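Local coordinates for protein fatty acid synthase 1, isoform A (PDB 6FN6) that probably builds long-chain saturated fatty acids from acetyl-CoA and malonyl-CoA with NADPH, this piece being its dehydratase, enoylreductase and ketoreductase region, at residues A[285-290]-A[438-443]; A[294-299]-A[539-544]; A[483-488]-A[511-516]. All blocks are in the same frame, centred on the assembly; numbering follows the deposited sequence.

Contact 1: A[285-290]-A[438-443]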
ATOM      1  N   HIS A 285     -24.519 -60.010 -16.820  1.00 38.09           N
ATOM      2  CA  HIS A 285     -23.713 -60.405 -17.973  1.00 43.70           C
ATOM      3  C   HIS A 285     -24.484 -61.353 -18.893  1.00 38.89           C
ATOM      4  O   HIS A 285     -24.426 -61.232 -20.118  1.00 34.55           O
ATOM      5  CB  HIS A 285     -22.408 -61.059 -17.518  1.00 50.48           C
ATOM      6  CG  HIS A 285     -21.373 -60.088 -17.049  1.00 53.56           C
ATOM      7  ND1 HIS A 285     -21.393 -58.749 -17.398  1.00 53.17           N
ATOM      8  CD2 HIS A 285     -20.288 -60.245 -16.258  1.00 55.55           C
ATOM      9  CE1 HIS A 285     -20.367 -58.137 -16.845  1.00 53.39           C
ATOM     10  NE2 HIS A 285     -19.677 -59.023 -16.143  1.00 54.80           N
ATOM     11  N   ALA A 286     -25.201 -62.301 -18.300  1.00 41.06           N
ATOM     12  CA  ALA A 286     -26.007 -63.234 -19.072  1.00 43.48           C
ATOM     13  C   ALA A 286     -26.995 -62.467 -19.946  1.00 41.69           C
ATOM     14  O   ALA A 286     -27.163 -62.777 -21.127  1.00 41.32           O
ATOM     15  CB  ALA A 286     -26.739 -64.201 -18.149  1.00 44.36           C
ATOM     16  N   LEU A 287     -27.643 -61.463 -19.364  1.00 42.99           N
ATOM     17  CA  LEU A 287     -28.578 -60.622 -20.105  1.00 42.02           C
ATOM     18  C   LEU A 287     -27.854 -59.808 -21.171  1.00 39.21           C
ATOM     19  O   LEU A 287     -28.372 -59.605 -22.268  1.00 39.56           O
ATOM     20  CB  LEU A 287     -29.334 -59.683 -19.159  1.00 42.65           C
ATOM     21  CG  LEU A 287     -30.302 -60.339 -18.173  1.00 44.78           C
ATOM     22  CD1 LEU A 287     -30.610 -59.397 -17.026  1.00 46.83           C
ATOM     23  CD2 LEU A 287     -31.582 -60.752 -18.881  1.00 45.59           C
ATOM     24  N   ASP A 288     -26.662 -59.330 -20.836  1.00 33.36           N
ATOM     25  CA  ASP A 288     -25.861 -58.554 -21.773  1.00 34.88           C
ATOM     26  C   ASP A 288     -25.483 -59.398 -22.987  1.00 32.22           C
ATOM     27  O   ASP A 288     -25.529 -58.926 -24.122  1.00 31.95           O
ATOM     28  CB  ASP A 288     -24.607 -58.020 -21.086  1.00 45.22           C
ATOM     29  CG  ASP A 288     -24.000 -56.841 -21.818  1.00 51.24           C
ATOM     30  OD1 ASP A 288     -24.121 -56.776 -23.060  1.00 52.04           O
ATOM     31  OD2 ASP A 288     -23.410 -55.969 -21.148  1.00 54.50           O
ATOM     32  N   VAL A 289     -25.107 -60.647 -22.742  1.00 32.68           N
ATOM     33  CA  VAL A 289     -24.741 -61.552 -23.822  1.00 32.09           C
ATOM     34  C   VAL A 289     -25.962 -61.828 -24.691  1.00 32.87           C
ATOM     35  O   VAL A 289     -25.866 -61.872 -25.917  1.00 32.21           O
ATOM     36  CB  VAL A 289     -24.148 -62.866 -23.276  1.00 32.32           C
ATOM     37  CG1 VAL A 289     -23.980 -63.885 -24.397  1.00 32.30           C
ATOM     38  CG2 VAL A 289     -22.820 -62.610 -22.591  1.00 32.15           C
ATOM     39  N   ALA A 290     -27.110 -62.010 -24.049  1.00 47.85           N
ATOM     40  CA  ALA A 290     -28.333 -62.360 -24.761  1.00 48.87           C
ATOM     41  C   ALA A 290     -28.724 -61.274 -25.754  1.00 45.87           C
ATOM     42  O   ALA A 290     -28.990 -61.555 -26.921  1.00 49.08           O
ATOM     43  CB  ALA A 290     -29.462 -62.603 -23.775  1.00 49.21           C
ATOM     44  N   ARG A 438     -30.664 -72.536 -11.647  1.00 55.61           N
ATOM     45  CA  ARG A 438     -31.241 -71.556 -12.570  1.00 52.00           C
ATOM     46  C   ARG A 438     -30.408 -71.424 -13.841  1.00 45.29           C
ATOM     47  O   ARG A 438     -29.200 -71.662 -13.837  1.00 44.02           O
ATOM     48  CB  ARG A 438     -31.389 -70.188 -11.903  1.00 54.91           C
ATOM     49  CG  ARG A 438     -32.549 -70.099 -10.926  1.00 60.61           C
ATOM     50  CD  ARG A 438     -33.005 -68.662 -10.728  1.00 63.97           C
ATOM     51  NE  ARG A 438     -34.278 -68.594 -10.013  1.00 69.72           N
ATOM     52  CZ  ARG A 438     -35.475 -68.599 -10.595  1.00 74.16           C
ATOM     53  NH1 ARG A 438     -35.584 -68.676 -11.915  1.00 75.52           N
ATOM     54  NH2 ARG A 438     -36.571 -68.532  -9.852  1.00 76.93           N
ATOM     55  N   VAL A 439     -31.075 -71.047 -14.927  1.00 48.86           N
ATOM     56  CA  VAL A 439     -30.435 -70.944 -16.233  1.00 45.93           C
ATOM     57  C   VAL A 439     -31.127 -69.890 -17.095  1.00 43.87           C
ATOM     58  O   VAL A 439     -32.346 -69.732 -17.032  1.00 42.37           O
ATOM     59  CB  VAL A 439     -30.426 -72.320 -16.948  1.00 40.78           C
ATOM     60  CG1 VAL A 439     -31.850 -72.829 -17.155  1.00 41.95           C
ATOM     61  CG2 VAL A 439     -29.680 -72.234 -18.276  1.00 38.74           C
ATOM     62  N   LEU A 440     -30.347 -69.170 -17.895  1.00 44.77           N
ATOM     63  CA  LEU A 440     -30.913 -68.238 -18.863  1.00 41.76           C
ATOM     64  C   LEU A 440     -30.909 -68.889 -20.245  1.00 41.67           C
ATOM     65  O   LEU A 440     -29.859 -69.289 -20.753  1.00 42.86           O
ATOM     66  CB  LEU A 440     -30.131 -66.922 -18.882  1.00 38.82           C
ATOM     67  CG  LEU A 440     -30.764 -65.765 -19.666  1.00 37.96           C
ATOM     68  CD1 LEU A 440     -32.067 -65.306 -19.013  1.00 40.30           C
ATOM     69  CD2 LEU A 440     -29.794 -64.596 -19.798  1.00 36.04           C
ATOM     70  N   VAL A 441     -32.091 -69.004 -20.844  1.00 37.50           N
ATOM     71  CA  VAL A 441     -32.238 -69.690 -22.120  1.00 37.31           C
ATOM     72  C   VAL A 441     -32.652 -68.712 -23.211  1.00 36.98           C
ATOM     73  O   VAL A 441     -33.648 -67.999 -23.079  1.00 37.43           O
ATOM     74  CB  VAL A 441     -33.260 -70.842 -22.010  1.00 38.17           C
ATOM     75  CG1 VAL A 441     -33.340 -71.616 -23.316  1.00 38.07           C
ATOM     76  CG2 VAL A 441     -32.899 -71.773 -20.861  1.00 38.67           C
ATOM     77  N   LEU A 442     -31.886 -68.691 -24.294  1.00 36.35           N
ATOM     78  CA  LEU A 442     -32.248 -67.918 -25.474  1.00 36.19           C
ATOM     79  C   LEU A 442     -32.796 -68.866 -26.542  1.00 36.60           C
ATOM     80  O   LEU A 442     -32.082 -69.746 -27.025  1.00 36.42           O
ATOM     81  CB  LEU A 442     -31.038 -67.139 -26.000  1.00 35.35           C
ATOM     82  CG  LEU A 442     -31.313 -66.148 -27.135  1.00 35.25           C
ATOM     83  CD1 LEU A 442     -32.204 -65.007 -26.672  1.00 35.59           C
ATOM     84  CD2 LEU A 442     -30.012 -65.607 -27.698  1.00 34.50           C
ATOM     85  N   ALA A 443     -34.060 -68.677 -26.910  1.00 38.49           N
ATOM     86  CA  ALA A 443     -34.733 -69.591 -27.828  1.00 37.85           C
ATOM     87  C   ALA A 443     -35.134 -68.891 -29.120  1.00 38.06           C
ATOM     88  O   ALA A 443     -35.311 -67.674 -29.153  1.00 37.99           O
ATOM     89  CB  ALA A 443     -35.955 -70.199 -27.161  1.00 38.76           C
TER
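Leu440 reaches from its strand onto the helix and touches Ala286, Leu287 and Ala290. One methyl, CD2, makes all three contacts. Leu440 CG stands anti to the backbone N (chi1 -169°), and CD2 lies anti to CA, so the side chain is extended toward the helix. The methyl meets Ala286 from the strand side: Leu440 CD2 is 3.5 Å from Ala286 CB. It lies just as near the backbone, with Leu440 CD2 3.5 Å from Ala286 O. Leu287 points off to one side at its CB, but its end turns back, and Leu287 CD2 comes to 4.3 Å from Leu440 CD2. One helical turn after Ala286, Ala290 CB lies 4.5 Å from the same methyl.

The sheet has the strand order of a class I methyltransferase fold, with 438-445 as the antiparallel strand, lying between 426-433, its hairpin partner, and 402-409. This fits the pseudo-methyltransferase domain of animal fatty acid synthases. Helix 279-296 covers one face of that sheet. Helix and strand run almost parallel here, 7° apart, with axes 9.7 Å from each other. On the other face, Val439 and Val441 pack on Tyr413 of helix 410-423.

Leu442 repeats the conformation of Leu440, with CG anti to the backbone N (chi1 -173°). Its contact is looser: Leu442 CD2 is 4.3 Å from Ala290 O. Ile405 of the neighbouring strand touches both leucines.

Contact 2: A[294-299]-A[539-544]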
ATOM      1  N   ILE A 294     -28.931 -61.083 -30.014  1.00 35.85           N
ATOM      2  CA  ILE A 294     -30.138 -60.642 -30.703  1.00 35.35           C
ATOM      3  C   ILE A 294     -29.802 -59.505 -31.661  1.00 34.35           C
ATOM      4  O   ILE A 294     -30.219 -59.519 -32.818  1.00 34.94           O
ATOM      5  CB  ILE A 294     -31.224 -60.214 -29.696  1.00 34.84           C
ATOM      6  CG1 ILE A 294     -31.633 -61.400 -28.825  1.00 35.09           C
ATOM      7  CG2 ILE A 294     -32.443 -59.653 -30.419  1.00 35.80           C
ATOM      8  CD1 ILE A 294     -32.444 -61.017 -27.609  1.00 38.10           C
ATOM      9  N   ILE A 295     -29.056 -58.518 -31.177  1.00 33.80           N
ATOM     10  CA  ILE A 295     -28.650 -57.392 -32.009  1.00 35.64           C
ATOM     11  C   ILE A 295     -27.846 -57.924 -33.188  1.00 38.22           C
ATOM     12  O   ILE A 295     -28.063 -57.530 -34.334  1.00 39.21           O
ATOM     13  CB  ILE A 295     -27.844 -56.346 -31.192  1.00 36.58           C
ATOM     14  CG1 ILE A 295     -28.748 -55.677 -30.155  1.00 35.68           C
ATOM     15  CG2 ILE A 295     -27.225 -55.291 -32.110  1.00 33.12           C
ATOM     16  CD1 ILE A 295     -28.011 -54.831 -29.137  1.00 33.08           C
ATOM     17  N   GLU A 296     -26.916 -58.824 -32.890  1.00 37.08           N
ATOM     18  CA  GLU A 296     -26.056 -59.421 -33.904  1.00 39.73           C
ATOM     19  C   GLU A 296     -26.871 -60.106 -35.001  1.00 43.19           C
ATOM     20  O   GLU A 296     -26.438 -60.173 -36.149  1.00 46.01           O
ATOM     21  CB  GLU A 296     -25.097 -60.419 -33.246  1.00 40.66           C
ATOM     22  CG  GLU A 296     -23.916 -60.833 -34.110  1.00 39.88           C
ATOM     23  CD  GLU A 296     -22.849 -61.573 -33.317  1.00 38.65           C
ATOM     24  OE1 GLU A 296     -21.674 -61.140 -33.345  1.00 36.53           O
ATOM     25  OE2 GLU A 296     -23.179 -62.598 -32.682  1.00 39.28           O
ATOM     26  N   ASN A 297     -28.050 -60.608 -34.641  1.00 50.20           N
ATOM     27  CA  ASN A 297     -28.876 -61.374 -35.570  1.00 53.95           C
ATOM     28  C   ASN A 297     -30.203 -60.686 -35.885  1.00 61.88           C
ATOM     29  O   ASN A 297     -31.232 -61.344 -36.032  1.00 64.66           O
ATOM     30  CB  ASN A 297     -29.145 -62.771 -35.002  1.00 50.88           C
ATOM     31  CG  ASN A 297     -27.915 -63.654 -35.025  1.00 49.30           C
ATOM     32  OD1 ASN A 297     -27.555 -64.207 -36.065  1.00 51.08           O
ATOM     33  ND2 ASN A 297     -27.256 -63.786 -33.877  1.00 48.67           N
ATOM     34  N   SER A 298     -30.177 -59.363 -35.990  1.00 86.18           N
ATOM     35  CA  SER A 298     -31.361 -58.604 -36.381  1.00 90.37           C
ATOM     36  C   SER A 298     -31.114 -57.885 -37.702  1.00 89.36           C
ATOM     37  O   SER A 298     -31.800 -56.914 -38.028  1.00 89.19           O
ATOM     38  CB  SER A 298     -31.747 -57.599 -35.296  1.00 93.87           C
ATOM     39  OG  SER A 298     -30.770 -56.582 -35.172  1.00 95.24           O
ATOM     40  N   SER A 299     -30.138 -58.371 -38.464  1.00 99.30           N
ATOM     41  CA  SER A 299     -29.762 -57.740 -39.720  1.00 96.22           C
ATOM     42  C   SER A 299     -29.406 -56.278 -39.446  1.00 94.16           C
ATOM     43  O   SER A 299     -28.750 -55.981 -38.447  1.00 89.82           O
ATOM     44  CB  SER A 299     -30.896 -57.864 -40.745  1.00 97.64           C
ATOM     45  OG  SER A 299     -32.085 -57.241 -40.289  1.00 98.17           O
ATOM     46  N   ASP A 539     -29.325 -70.477 -37.408  1.00 40.61           N
ATOM     47  CA  ASP A 539     -29.283 -69.364 -38.347  1.00 41.75           C
ATOM     48  C   ASP A 539     -28.646 -68.127 -37.707  1.00 39.21           C
ATOM     49  O   ASP A 539     -29.083 -66.996 -37.937  1.00 37.55           O
ATOM     50  CB  ASP A 539     -30.690 -69.042 -38.854  1.00 43.70           C
ATOM     51  CG  ASP A 539     -30.676 -68.275 -40.163  1.00 45.72           C
ATOM     52  OD1 ASP A 539     -29.749 -68.495 -40.971  1.00 46.41           O
ATOM     53  OD2 ASP A 539     -31.592 -67.455 -40.382  1.00 45.24           O
ATOM     54  N   LEU A 540     -27.610 -68.356 -36.904  1.00 39.64           N
ATOM     55  CA  LEU A 540     -26.818 -67.272 -36.331  1.00 36.23           C
ATOM     56  C   LEU A 540     -25.787 -66.808 -37.351  1.00 38.79           C
ATOM     57  O   LEU A 540     -25.205 -67.626 -38.062  1.00 38.05           O
ATOM     58  CB  LEU A 540     -26.123 -67.727 -35.047  1.00 36.06           C
ATOM     59  CG  LEU A 540     -27.011 -68.319 -33.948  1.00 35.96           C
ATOM     60  CD1 LEU A 540     -26.159 -68.755 -32.769  1.00 35.92           C
ATOM     61  CD2 LEU A 540     -28.081 -67.327 -33.501  1.00 35.14           C
ATOM     62  N   ILE A 541     -25.551 -65.501 -37.429  1.00 42.85           N
ATOM     63  CA  ILE A 541     -24.614 -64.981 -38.417  1.00 43.21           C
ATOM     64  C   ILE A 541     -23.182 -65.269 -37.982  1.00 44.20           C
ATOM     65  O   ILE A 541     -22.283 -65.368 -38.818  1.00 47.72           O
ATOM     66  CB  ILE A 541     -24.825 -63.472 -38.670  1.00 41.71           C
ATOM     67  CG1 ILE A 541     -24.529 -62.641 -37.420  1.00 39.69           C
ATOM     68  CG2 ILE A 541     -26.250 -63.210 -39.134  1.00 45.64           C
ATOM     69  CD1 ILE A 541     -24.316 -61.172 -37.727  1.00 39.40           C
ATOM     70  N   SER A 542     -22.974 -65.408 -36.675  1.00 39.60           N
ATOM     71  CA  SER A 542     -21.650 -65.697 -36.137  1.00 37.52           C
ATOM     72  C   SER A 542     -21.602 -67.058 -35.443  1.00 36.96           C
ATOM     73  O   SER A 542     -22.304 -67.288 -34.459  1.00 35.74           O
ATOM     74  CB  SER A 542     -21.230 -64.600 -35.158  1.00 36.01           C
ATOM     75  OG  SER A 542     -19.951 -64.873 -34.616  1.00 37.85           O
ATOM     76  N   ASN A 543     -20.759 -67.946 -35.962  1.00 35.12           N
ATOM     77  CA  ASN A 543     -20.600 -69.291 -35.412  1.00 35.46           C
ATOM     78  C   ASN A 543     -19.125 -69.633 -35.235  1.00 35.67           C
ATOM     79  O   ASN A 543     -18.400 -69.810 -36.212  1.00 36.32           O
ATOM     80  CB  ASN A 543     -21.266 -70.327 -36.323  1.00 36.35           C
ATOM     81  CG  ASN A 543     -22.731 -70.037 -36.559  1.00 36.35           C
ATOM     82  OD1 ASN A 543     -23.595 -70.481 -35.800  1.00 36.22           O
ATOM     83  ND2 ASN A 543     -23.021 -69.284 -37.616  1.00 38.88           N
ATOM     84  N   VAL A 544     -18.685 -69.714 -33.985  1.00 37.62           N
ATOM     85  CA  VAL A 544     -17.280 -69.950 -33.679  1.00 38.38           C
ATOM     86  C   VAL A 544     -17.107 -71.288 -32.968  1.00 38.37           C
ATOM     87  O   VAL A 544     -17.721 -71.530 -31.930  1.00 37.52           O
ATOM     88  CB  VAL A 544     -16.702 -68.807 -32.827  1.00 38.90           C
ATOM     89  CG1 VAL A 544     -15.207 -69.008 -32.608  1.00 36.84           C
ATOM     90  CG2 VAL A 544     -16.985 -67.458 -33.476  1.00 38.43           C
TER
HETATM   91  O   HOH W   1     -24.265 -65.136 -33.883  1.00 30.19           O
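Asn297 and Ile541 carry the one direct hydrogen bond of this contact. It joins the C-terminal end of helix 279-296, in the methyltransferase-like part, to the residues that lead into strand 542-546 of the pseudo-ketoreductase domain, a Rossmann-type fold. Ile541 N donates to Asn297 OD1 over 2.7 Å. The N-H lies in the plane of the amide carbonyl and points at the oxygen at 151°. Asn297 is the first residue to leave the helix, and its CG is anti to the carbonyl carbon (chi1 -72°). Its ND2 donates back to Val293 O, so both ends of the amide are engaged and its rotation is fixed.

A water bridges the two segments. It donates to Glu296 OE2 and to Ser542 O, each 3.0 Å from the water oxygen. It also accepts from Asn297 ND2 at 3.3 Å. The charge of Glu296 is met by Arg554, which forms a salt bridge with OE2.

Van der Waals contacts surround these bonds. Leu540 CD2 lies 3.7 Å from Asn297 ND2, the two side chains crossing at a slant. The extended Glu296 chain passes Ile541, with Glu296 CG 3.8 Å from Ile541 CG1. The Glu296 carboxylate ends beside Ser542 CB.

Within 539-544, Asn543 ND2, which also donates to Leu514 O, donates to Leu540 O over 2.8 Å, from 47° above the carbonyl plane.

Contact 3: A[483-488]-A[511-516]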
ATOM      1  N   TYR A 483     -28.671 -67.860 -49.367  1.00 57.28           N
ATOM      2  CA  TYR A 483     -27.861 -67.426 -48.234  1.00 50.22           C
ATOM      3  C   TYR A 483     -26.404 -67.822 -48.470  1.00 46.37           C
ATOM      4  O   TYR A 483     -26.127 -68.846 -49.090  1.00 47.36           O
ATOM      5  CB  TYR A 483     -28.384 -68.030 -46.928  1.00 50.23           C
ATOM      6  CG  TYR A 483     -29.774 -67.557 -46.550  1.00 53.92           C
ATOM      7  CD1 TYR A 483     -30.907 -68.187 -47.048  1.00 58.20           C
ATOM      8  CD2 TYR A 483     -29.949 -66.480 -45.692  1.00 55.60           C
ATOM      9  CE1 TYR A 483     -32.176 -67.754 -46.703  1.00 59.48           C
ATOM     10  CE2 TYR A 483     -31.213 -66.042 -45.340  1.00 57.25           C
ATOM     11  CZ  TYR A 483     -32.320 -66.681 -45.846  1.00 57.45           C
ATOM     12  OH  TYR A 483     -33.575 -66.239 -45.492  1.00 56.93           O
ATOM     13  N   VAL A 484     -25.476 -66.993 -48.000  1.00 52.51           N
ATOM     14  CA  VAL A 484     -24.056 -67.238 -48.222  1.00 49.24           C
ATOM     15  C   VAL A 484     -23.364 -67.648 -46.926  1.00 48.20           C
ATOM     16  O   VAL A 484     -23.433 -66.940 -45.922  1.00 46.16           O
ATOM     17  CB  VAL A 484     -23.376 -66.000 -48.829  1.00 47.25           C
ATOM     18  CG1 VAL A 484     -21.902 -66.272 -49.091  1.00 46.26           C
ATOM     19  CG2 VAL A 484     -24.082 -65.577 -50.109  1.00 47.25           C
ATOM     20  N   TYR A 485     -22.696 -68.797 -46.957  1.00 48.27           N
ATOM     21  CA  TYR A 485     -21.932 -69.267 -45.811  1.00 47.67           C
ATOM     22  C   TYR A 485     -20.456 -68.967 -46.017  1.00 47.75           C
ATOM     23  O   TYR A 485     -19.826 -69.510 -46.923  1.00 48.34           O
ATOM     24  CB  TYR A 485     -22.126 -70.770 -45.585  1.00 50.06           C
ATOM     25  CG  TYR A 485     -23.476 -71.142 -45.022  1.00 47.52           C
ATOM     26  CD1 TYR A 485     -23.716 -71.094 -43.657  1.00 47.03           C
ATOM     27  CD2 TYR A 485     -24.507 -71.559 -45.855  1.00 48.06           C
ATOM     28  CE1 TYR A 485     -24.949 -71.434 -43.136  1.00 46.73           C
ATOM     29  CE2 TYR A 485     -25.742 -71.903 -45.342  1.00 47.40           C
ATOM     30  CZ  TYR A 485     -25.956 -71.840 -43.982  1.00 47.08           C
ATOM     31  OH  TYR A 485     -27.183 -72.182 -43.469  1.00 49.51           O
ATOM     32  N   VAL A 486     -19.914 -68.094 -45.176  1.00 47.55           N
ATOM     33  CA  VAL A 486     -18.498 -67.763 -45.228  1.00 47.68           C
ATOM     34  C   VAL A 486     -17.769 -68.684 -44.262  1.00 48.19           C
ATOM     35  O   VAL A 486     -17.960 -68.601 -43.050  1.00 47.72           O
ATOM     36  CB  VAL A 486     -18.245 -66.282 -44.884  1.00 47.02           C
ATOM     37  CG1 VAL A 486     -16.799 -65.905 -45.161  1.00 47.35           C
ATOM     38  CG2 VAL A 486     -19.197 -65.378 -45.659  1.00 47.96           C
ATOM     39  N   VAL A 487     -16.943 -69.572 -44.803  1.00 50.67           N
ATOM     40  CA  VAL A 487     -16.257 -70.574 -43.993  1.00 50.58           C
ATOM     41  C   VAL A 487     -14.792 -70.204 -43.832  1.00 51.91           C
ATOM     42  O   VAL A 487     -14.078 -70.048 -44.815  1.00 50.95           O
ATOM     43  CB  VAL A 487     -16.400 -71.978 -44.611  1.00 49.90           C
ATOM     44  CG1 VAL A 487     -15.691 -73.018 -43.754  1.00 48.01           C
ATOM     45  CG2 VAL A 487     -17.868 -72.337 -44.776  1.00 48.05           C
ATOM     46  N   CYS A 488     -14.348 -70.064 -42.588  1.00 54.05           N
ATOM     47  CA  CYS A 488     -12.959 -69.716 -42.301  1.00 57.30           C
ATOM     48  C   CYS A 488     -12.346 -70.718 -41.325  1.00 66.85           C
ATOM     49  O   CYS A 488     -12.351 -70.496 -40.113  1.00 65.37           O
ATOM     50  CB  CYS A 488     -12.862 -68.301 -41.730  1.00 53.88           C
ATOM     51  SG  CYS A 488     -11.171 -67.778 -41.362  1.00 54.75           S
ATOM     52  N   LEU A 511     -27.436 -61.497 -45.706  1.00 53.95           N
ATOM     53  CA  LEU A 511     -27.586 -62.848 -46.235  1.00 54.29           C
ATOM     54  C   LEU A 511     -26.401 -63.760 -45.909  1.00 47.41           C
ATOM     55  O   LEU A 511     -26.392 -64.928 -46.302  1.00 46.72           O
ATOM     56  CB  LEU A 511     -27.786 -62.788 -47.750  1.00 63.82           C
ATOM     57  CG  LEU A 511     -29.025 -62.039 -48.257  1.00 71.71           C
ATOM     58  CD1 LEU A 511     -29.224 -62.295 -49.747  1.00 75.70           C
ATOM     59  CD2 LEU A 511     -30.288 -62.392 -47.473  1.00 73.98           C
ATOM     60  N   ALA A 512     -25.400 -63.231 -45.211  1.00 47.30           N
ATOM     61  CA  ALA A 512     -24.182 -63.994 -44.940  1.00 43.51           C
ATOM     62  C   ALA A 512     -24.223 -64.671 -43.571  1.00 42.26           C
ATOM     63  O   ALA A 512     -24.843 -64.164 -42.634  1.00 39.01           O
ATOM     64  CB  ALA A 512     -22.959 -63.086 -45.038  1.00 41.57           C
ATOM     65  N   ARG A 513     -23.548 -65.813 -43.466  1.00 42.16           N
ATOM     66  CA  ARG A 513     -23.442 -66.551 -42.208  1.00 43.32           C
ATOM     67  C   ARG A 513     -22.003 -67.019 -41.998  1.00 43.50           C
ATOM     68  O   ARG A 513     -21.480 -67.804 -42.788  1.00 44.52           O
ATOM     69  CB  ARG A 513     -24.389 -67.753 -42.194  1.00 41.32           C
ATOM     70  CG  ARG A 513     -25.854 -67.421 -42.444  1.00 40.72           C
ATOM     71  CD  ARG A 513     -26.469 -66.640 -41.292  1.00 42.17           C
ATOM     72  NE  ARG A 513     -27.891 -66.373 -41.513  1.00 42.18           N
ATOM     73  CZ  ARG A 513     -28.373 -65.311 -42.152  1.00 41.20           C
ATOM     74  NH1 ARG A 513     -27.551 -64.398 -42.655  1.00 43.53           N
ATOM     75  NH2 ARG A 513     -29.682 -65.163 -42.297  1.00 40.66           N
ATOM     76  N   LEU A 514     -21.375 -66.554 -40.921  1.00 44.25           N
ATOM     77  CA  LEU A 514     -19.971 -66.871 -40.657  1.00 43.35           C
ATOM     78  C   LEU A 514     -19.810 -68.184 -39.900  1.00 43.01           C
ATOM     79  O   LEU A 514     -20.373 -68.371 -38.822  1.00 40.72           O
ATOM     80  CB  LEU A 514     -19.310 -65.741 -39.866  1.00 41.67           C
ATOM     81  CG  LEU A 514     -17.878 -65.999 -39.390  1.00 42.03           C
ATOM     82  CD1 LEU A 514     -16.951 -66.283 -40.564  1.00 43.82           C
ATOM     83  CD2 LEU A 514     -17.375 -64.816 -38.588  1.00 41.00           C
ATOM     84  N   VAL A 515     -19.021 -69.085 -40.478  1.00 49.94           N
ATOM     85  CA  VAL A 515     -18.692 -70.356 -39.846  1.00 49.70           C
ATOM     86  C   VAL A 515     -17.194 -70.382 -39.559  1.00 48.35           C
ATOM     87  O   VAL A 515     -16.385 -70.670 -40.440  1.00 48.77           O
ATOM     88  CB  VAL A 515     -19.125 -71.543 -40.727  1.00 48.86           C
ATOM     89  CG1 VAL A 515     -18.849 -72.868 -40.030  1.00 49.36           C
ATOM     90  CG2 VAL A 515     -20.600 -71.423 -41.078  1.00 48.99           C
ATOM     91  N   PHE A 516     -16.837 -70.064 -38.318  1.00 44.71           N
ATOM     92  CA  PHE A 516     -15.439 -69.915 -37.924  1.00 47.20           C
ATOM     93  C   PHE A 516     -14.968 -71.116 -37.102  1.00 50.96           C
ATOM     94  O   PHE A 516     -15.505 -71.391 -36.030  1.00 46.52           O
ATOM     95  CB  PHE A 516     -15.254 -68.623 -37.123  1.00 42.57           C
ATOM     96  CG  PHE A 516     -13.824 -68.190 -36.991  1.00 40.59           C
ATOM     97  CD1 PHE A 516     -13.009 -68.721 -36.007  1.00 38.97           C
ATOM     98  CD2 PHE A 516     -13.302 -67.232 -37.841  1.00 40.53           C
ATOM     99  CE1 PHE A 516     -11.693 -68.316 -35.884  1.00 40.91           C
ATOM    100  CE2 PHE A 516     -11.989 -66.820 -37.722  1.00 40.21           C
ATOM    101  CZ  PHE A 516     -11.184 -67.361 -36.742  1.00 41.48           C
TER
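Val484 to Cys488 pair one for one with Ala512 to Phe516 as neighbouring parallel strands, and Tyr483 lies next to Leu511 just before. They are the two strands of a beta-alpha-beta unit of the pseudo-ketoreductase domain, joined through helix 496-504, and belong to its Rossmann-type sheet. Five backbone hydrogen bonds hold them. Val484 N donates to Leu511 O over 2.8 Å, and Arg513 N to Val484 O over 2.7 Å. The pattern continues through Val486 N to Arg513 O, Val515 N to Val486 O and Cys488 N to Val515 O.

Arg513 and the two tyrosines pack on one side. Arg513 CB lies 3.7 Å from Tyr485 CD1, and Val515 CG2 touches the same ring carbon. The Arg513 chain bends at chi2 (-69°) and then runs beside Tyr483, pointing the same way. Tyr483 CD2 sits over one face of the guanidinium, and Arg513 NH2 is 3.5 Å from Tyr483 CE2. The two planes are 69° apart, so this is no flat stack. On the opposite face of the sheet, Cys488 SG meets the Phe516 ring obliquely in a sulfur-aromatic contact, 3.9 Å from Phe516 CE2.

Further out, helices 466-480 and 496-504 cover that face, where Val484, Val486 and Ala512 also lie. Asp539 OD1 is shared by salt bridges with Arg513 NE and Arg452. An alanine at Arg513 would probably leave this carboxylate to Arg452 and open a gap beside the Tyr483 ring. Arg513 NH1 donates to Lys510 O and, over 2.7 Å, to Ala512 O.

How the contacts relate
From the N terminus, helix 279-296 supplies the first segments of both contact 1 and contact 2. Contact 1 closes first, when the chain returns as strand 438-445 of the methyltransferase-like sheet. The chain then forms the strands of the pseudo-ketoreductase part, where contact 3 opens at 483-488 and closes at 511-516. Contact 2 closes last, at 539-544. Contacts 1 and 2 therefore cross, and contact 3 lies wholly within the span of contact 2. Leu442 CD1 and Ile294 CD1 pack between contacts 1 and 2. Neighbouring strands 512-517 and 542-546 link contacts 2 and 3. Helix 279-296 thus ties the methyltransferase-like sheet to the pseudo-ketoreductase part.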